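Local coordinates for penicillin-binding protein (Bacillus halodurans, PDB 3TG9) that probably binds penicillin and related beta-lactams through an active-site serine, as a membrane-associated member of the serine beta-lactamase and penicillin-binding protein family, at residues T78-W83 against P89-H94; H288-D293 against C297-F302. One frame throughout, in Å; residues are numbered along the deposited sequence.

Interaction 1 (T78-W83 against P89-H94); sequences TPLSDW and PNVTIH
A single beta bridge in the turn leading into helix 93-98 pairs P79 with T92, and the hydrogen bonds flanking it come from L80 and I93. L80 N donates to V91 O at 2.7 Å in a nearly straight bond (170° at the hydrogen). I93 N, in the first turn of the helix, reaches T78 O at 3.1 Å. That oxygen also has T92 CA at 3.4 Å, a CA-H...O contact, and the matching one runs from P79 CA to V91 O. On the buried side L80 and V91 lie next to each other and point the same way. L80 CG lies anti to the backbone N (chi1 -165°), and from it CD2 runs on to meet CG1 of V91 at 3.9 Å; L96 of the helix touches both residues. L80 continues onto L159 and V163 of helix 155-168, while CG1 of I93 comes to 3.5 Å from T78 O and 4.0 Å from T78 CB. T78 OG1 is hydrogen-bonded to S75 O. T92 is the N-cap of helix 93-98, its hydroxyl capping a backbone N further along, and the bridge ties the preceding loop to this capped helix start.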
loop_
_atom_site.group_PDB
_atom_site.type_symbol
_atom_site.label_atom_id
_atom_site.label_comp_id
_atom_site.label_asym_id
_atom_site.label_seq_id
_atom_site.Cartn_x
_atom_site.Cartn_y
_atom_site.Cartn_z
ATOM N N THR B 78 -34.502 -18.022 7.887
ATOM C CA THR B 78 -33.444 -18.931 8.287
ATOM C C THR B 78 -32.618 -18.296 9.393
ATOM O O THR B 78 -32.209 -17.146 9.274
ATOM C CB THR B 78 -32.535 -19.252 7.094
ATOM O OG1 THR B 78 -33.346 -19.651 5.979
ATOM C CG2 THR B 78 -31.553 -20.360 7.443
ATOM N N PRO B 79 -32.392 -19.040 10.487
ATOM C CA PRO B 79 -31.554 -18.559 11.589
ATOM C C PRO B 79 -30.085 -18.591 11.202
ATOM O O PRO B 79 -29.667 -19.462 10.442
ATOM C CB PRO B 79 -31.819 -19.577 12.707
ATOM C CG PRO B 79 -33.082 -20.283 12.311
ATOM C CD PRO B 79 -33.052 -20.314 10.816
ATOM N N LEU B 80 -29.313 -17.652 11.731
ATOM C CA LEU B 80 -27.891 -17.567 11.427
ATOM C C LEU B 80 -27.138 -18.798 11.946
ATOM O O LEU B 80 -26.111 -19.191 11.398
ATOM C CB LEU B 80 -27.310 -16.286 12.027
ATOM C CG LEU B 80 -25.936 -15.835 11.539
ATOM C CD1 LEU B 80 -25.938 -15.675 10.037
ATOM C CD2 LEU B 80 -25.564 -14.531 12.206
ATOM N N SER B 81 -27.661 -19.404 13.004
ATOM C CA SER B 81 -27.091 -20.624 13.562
ATOM C C SER B 81 -27.106 -21.759 12.544
ATOM O O SER B 81 -26.250 -22.641 12.570
ATOM C CB SER B 81 -27.883 -21.045 14.794
ATOM O OG SER B 81 -29.257 -21.184 14.470
ATOM N N ASP B 82 -28.090 -21.743 11.654
ATOM C CA ASP B 82 -28.211 -22.783 10.638
ATOM C C ASP B 82 -26.969 -22.924 9.759
ATOM O O ASP B 82 -26.638 -24.027 9.327
ATOM C CB ASP B 82 -29.431 -22.535 9.753
ATOM C CG ASP B 82 -30.665 -23.274 10.235
ATOM O OD1 ASP B 82 -30.797 -23.490 11.461
ATOM O OD2 ASP B 82 -31.505 -23.636 9.379
ATOM N N TRP B 83 -26.287 -21.811 9.492
ATOM C CA TRP B 83 -25.213 -21.807 8.499
ATOM C C TRP B 83 -23.831 -21.412 9.024
ATOM O O TRP B 83 -22.820 -21.750 8.411
ATOM C CB TRP B 83 -25.591 -20.917 7.317
ATOM C CG TRP B 83 -26.707 -21.463 6.492
ATOM C CD1 TRP B 83 -28.039 -21.171 6.612
ATOM C CD2 TRP B 83 -26.597 -22.404 5.417
ATOM N NE1 TRP B 83 -28.762 -21.870 5.674
ATOM C CE2 TRP B 83 -27.902 -22.633 4.927
ATOM C CE3 TRP B 83 -25.523 -23.074 4.819
ATOM C CZ2 TRP B 83 -28.162 -23.505 3.868
ATOM C CZ3 TRP B 83 -25.783 -23.937 3.762
ATOM C CH2 TRP B 83 -27.092 -24.146 3.302
ATOM N N PRO B 89 -27.550 -15.686 18.941
ATOM C CA PRO B 89 -28.868 -16.165 19.363
ATOM C C PRO B 89 -30.040 -15.453 18.705
ATOM O O PRO B 89 -30.185 -14.238 18.845
ATOM C CB PRO B 89 -28.856 -15.892 20.865
ATOM C CG PRO B 89 -27.429 -16.132 21.247
ATOM C CD PRO B 89 -26.586 -15.703 20.057
ATOM N N ASN B 90 -30.858 -16.229 17.999
ATOM C CA ASN B 90 -32.111 -15.751 17.419
ATOM C C ASN B 90 -31.945 -14.826 16.221
ATOM O O ASN B 90 -32.931 -14.338 15.662
ATOM C CB ASN B 90 -32.996 -15.104 18.487
ATOM C CG ASN B 90 -33.536 -16.115 19.472
ATOM O OD1 ASN B 90 -33.191 -16.090 20.649
ATOM N ND2 ASN B 90 -34.367 -17.030 18.987
ATOM N N VAL B 91 -30.700 -14.592 15.820
ATOM C CA VAL B 91 -30.459 -13.762 14.648
ATOM C C VAL B 91 -30.815 -14.506 13.358
ATOM O O VAL B 91 -30.514 -15.690 13.194
ATOM C CB VAL B 91 -29.021 -13.209 14.608
ATOM C CG1 VAL B 91 -28.734 -12.579 13.254
ATOM C CG2 VAL B 91 -28.830 -12.192 15.725
ATOM N N THR B 92 -31.488 -13.796 12.462
ATOM C CA THR B 92 -31.979 -14.367 11.226
ATOM C C THR B 92 -31.407 -13.559 10.070
ATOM O O THR B 92 -30.960 -12.421 10.259
ATOM C CB THR B 92 -33.513 -14.277 11.166
ATOM O OG1 THR B 92 -33.905 -12.899 11.143
ATOM C CG2 THR B 92 -34.149 -14.954 12.378
ATOM N N ILE B 93 -31.422 -14.153 8.881
ATOM C CA ILE B 93 -30.957 -13.495 7.674
ATOM C C ILE B 93 -31.589 -12.118 7.546
ATOM O O ILE B 93 -30.901 -11.119 7.331
ATOM C CB ILE B 93 -31.327 -14.329 6.432
ATOM C CG1 ILE B 93 -30.668 -15.713 6.496
ATOM C CG2 ILE B 93 -30.971 -13.588 5.155
ATOM C CD1 ILE B 93 -29.163 -15.674 6.709
ATOM N N HIS B 94 -32.910 -12.076 7.686
ATOM C CA HIS B 94 -33.673 -10.845 7.535
ATOM C C HIS B 94 -33.238 -9.756 8.530
ATOM O O HIS B 94 -33.251 -8.569 8.201
ATOM C CB HIS B 94 -35.174 -11.139 7.646
ATOM C CG HIS B 94 -36.014 -9.922 7.873
ATOM N ND1 HIS B 94 -36.642 -9.248 6.844
ATOM C CD2 HIS B 94 -36.322 -9.252 9.006
ATOM C CE1 HIS B 94 -37.302 -8.215 7.341
ATOM N NE2 HIS B 94 -37.118 -8.191 8.648
#

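Interaction 2 (H288-D293 against C297-F302)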
loop_
_atom_site.group_PDB
_atom_site.type_symbol
_atom_site.label_atom_id
_atom_site.label_comp_id
_atom_site.label_asym_id
_atom_site.label_seq_id
_atom_site.Cartn_x
_atom_site.Cartn_y
_atom_site.Cartn_z
ATOM N N HIS B 288 -31.394 4.176 -3.144
ATOM C CA HIS B 288 -30.020 4.643 -3.233
ATOM C C HIS B 288 -29.058 3.937 -2.303
ATOM O O HIS B 288 -29.443 3.396 -1.266
ATOM C CB HIS B 288 -29.952 6.169 -3.050
ATOM C CG HIS B 288 -30.278 6.641 -1.669
ATOM N ND1 HIS B 288 -31.555 6.584 -1.142
ATOM C CD2 HIS B 288 -29.507 7.213 -0.718
ATOM C CE1 HIS B 288 -31.546 7.086 0.082
ATOM N NE2 HIS B 288 -30.314 7.467 0.363
ATOM N N VAL B 289 -27.794 3.929 -2.700
ATOM C CA VAL B 289 -26.727 3.453 -1.833
ATOM C C VAL B 289 -25.668 4.528 -1.743
ATOM O O VAL B 289 -25.621 5.440 -2.563
ATOM C CB VAL B 289 -26.091 2.146 -2.337
ATOM C CG1 VAL B 289 -27.071 0.996 -2.228
ATOM C CG2 VAL B 289 -25.581 2.309 -3.768
ATOM N N MET B 290 -24.815 4.412 -0.735
ATOM C CA MET B 290 -23.724 5.343 -0.556
ATOM C C MET B 290 -22.629 4.622 0.194
ATOM O O MET B 290 -22.842 3.536 0.724
ATOM C CB MET B 290 -24.181 6.522 0.274
ATOM C CG MET B 290 -24.410 6.113 1.701
ATOM S SD MET B 290 -25.812 6.902 2.432
ATOM C CE MET B 290 -27.099 6.422 1.293
ATOM N N GLY B 291 -21.461 5.238 0.258
ATOM C CA GLY B 291 -20.358 4.672 1.011
ATOM C C GLY B 291 -19.352 5.757 1.283
ATOM O O GLY B 291 -19.137 6.628 0.437
ATOM N N TYR B 292 -18.762 5.716 2.474
ATOM C CA TYR B 292 -17.661 6.595 2.837
ATOM C C TYR B 292 -16.534 5.807 3.504
ATOM O O TYR B 292 -16.753 5.103 4.495
ATOM C CB TYR B 292 -18.142 7.707 3.770
ATOM C CG TYR B 292 -18.984 8.746 3.072
ATOM C CD1 TYR B 292 -20.323 8.496 2.754
ATOM C CD2 TYR B 292 -18.444 9.979 2.725
ATOM C CE1 TYR B 292 -21.108 9.459 2.102
ATOM C CE2 TYR B 292 -19.211 10.941 2.080
ATOM C CZ TYR B 292 -20.540 10.679 1.773
ATOM O OH TYR B 292 -21.270 11.650 1.132
ATOM N N ASP B 293 -15.334 5.922 2.943
ATOM C CA ASP B 293 -14.138 5.325 3.526
ATOM C C ASP B 293 -13.042 6.380 3.444
ATOM O O ASP B 293 -13.178 7.364 2.706
ATOM C CB ASP B 293 -13.700 4.087 2.729
ATOM C CG ASP B 293 -14.345 2.790 3.218
ATOM O OD1 ASP B 293 -14.712 2.701 4.405
ATOM O OD2 ASP B 293 -14.466 1.840 2.401
ATOM N N CYS B 297 -15.540 8.219 -1.504
ATOM C CA CYS B 297 -16.970 8.478 -1.298
ATOM C C CYS B 297 -17.773 8.119 -2.553
ATOM O O CYS B 297 -17.233 8.052 -3.659
ATOM C CB CYS B 297 -17.243 9.907 -0.820
ATOM S SG CYS B 297 -16.817 11.208 -1.986
ATOM N N PHE B 298 -19.061 7.863 -2.365
ATOM C CA PHE B 298 -19.867 7.231 -3.392
ATOM C C PHE B 298 -21.346 7.463 -3.099
ATOM O O PHE B 298 -21.789 7.273 -1.975
ATOM C CB PHE B 298 -19.575 5.732 -3.398
ATOM C CG PHE B 298 -20.430 4.932 -4.349
ATOM C CD1 PHE B 298 -20.238 5.019 -5.725
ATOM C CD2 PHE B 298 -21.409 4.072 -3.866
ATOM C CE1 PHE B 298 -20.996 4.262 -6.601
ATOM C CE2 PHE B 298 -22.164 3.313 -4.732
ATOM C CZ PHE B 298 -21.963 3.414 -6.106
ATOM N N HIS B 299 -22.091 7.888 -4.110
ATOM C CA HIS B 299 -23.549 7.978 -4.010
ATOM C C HIS B 299 -24.123 7.512 -5.317
ATOM O O HIS B 299 -23.657 7.915 -6.376
ATOM C CB HIS B 299 -24.021 9.408 -3.747
ATOM C CG HIS B 299 -24.044 9.778 -2.301
ATOM N ND1 HIS B 299 -23.035 10.492 -1.696
ATOM C CD2 HIS B 299 -24.959 9.528 -1.333
ATOM C CE1 HIS B 299 -23.318 10.663 -0.418
ATOM N NE2 HIS B 299 -24.484 10.087 -0.174
ATOM N N SER B 300 -25.129 6.655 -5.248
ATOM C CA SER B 300 -25.784 6.197 -6.461
ATOM C C SER B 300 -27.256 5.923 -6.186
ATOM O O SER B 300 -27.620 5.510 -5.084
ATOM C CB SER B 300 -25.089 4.950 -6.999
ATOM O OG SER B 300 -25.409 4.744 -8.358
ATOM N N ALA B 301 -28.099 6.149 -7.194
ATOM C CA ALA B 301 -29.535 6.077 -6.996
ATOM C C ALA B 301 -30.297 5.744 -8.266
ATOM O O ALA B 301 -29.844 6.025 -9.375
ATOM C CB ALA B 301 -30.044 7.384 -6.412
ATOM N N PHE B 302 -31.461 5.133 -8.082
ATOM C CA PHE B 302 -32.402 4.901 -9.164
ATOM C C PHE B 302 -33.701 5.628 -8.822
ATOM O O PHE B 302 -34.288 5.410 -7.762
ATOM C CB PHE B 302 -32.664 3.409 -9.330
ATOM C CG PHE B 302 -33.652 3.086 -10.414
ATOM C CD1 PHE B 302 -34.995 2.935 -10.121
ATOM C CD2 PHE B 302 -33.235 2.928 -11.728
ATOM C CE1 PHE B 302 -35.911 2.636 -11.125
ATOM C CE2 PHE B 302 -34.146 2.628 -12.735
ATOM C CZ PHE B 302 -35.481 2.485 -12.434
#
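V289 N donates to S300 O at 2.9 Å, and S300 N returns a bond of 3.0 Å to V289 O, so the two residues form a hydrogen-bonded pair of antiparallel strands. G291 N continues the pattern with a more bent bond to F298 O, 146° at the hydrogen. F298 O is also met by M290 CA at 3.1 Å, a CA-H...O contact. On the face carrying V289, F298 and S300, the F298 ring leans across to V289, with CE2 3.7 Å from CG2 of the valine. F298 CG lies anti to its backbone N (chi1 175°), and the backbone N of G291 sits at the edge of the ring, near its plane. M237 of helix 234-245 covers both F298 and S300, and the hydroxyl of S300 is held by V310 O and the indole NH of W241. The other face bears H288, M290, Y292, C297, H299 and A301. There CB of M290 approaches the H299 ring obliquely, CB of H288 meets CB of A301 at 3.6 Å, and CE2 of Y292 lies 3.7 Å from CB of C297. Y292 and H299 form an oblique ring pair whose detailed fit is doubtful. Helix 320-330 closes over this side, Y321 touching both rings. D293 touches A54, F298 touches I53, and G291 meets residues of the presumed SxxK motif, consistent with strand 284-293 lining the active site beside S55, as its counterpart does in serine beta-lactamases and penicillin-binding proteins.

Overall arrangement
The two contacts lie about 28 Å apart between centres, with nearest atoms about 15 Å apart, and share no helix or strand. Interaction 2 is a buried hairpin close to the centre of the chain, inside the large antiparallel sheet; interaction 1 is a partly buried turn in the helical region, about 22 Å from that centre. Both depend on backbone hydrogen bonds, but interaction 1 has a single bridge with a small aliphatic cluster against helices 93-98 and 155-168, whereas interaction 2 repeats its pairing over five residue pairs and adds aromatic and sulfur-bearing side chains under helices 234-245 and 320-330. G291 of interaction 2 also adjoins the probable SxxK active-site motif.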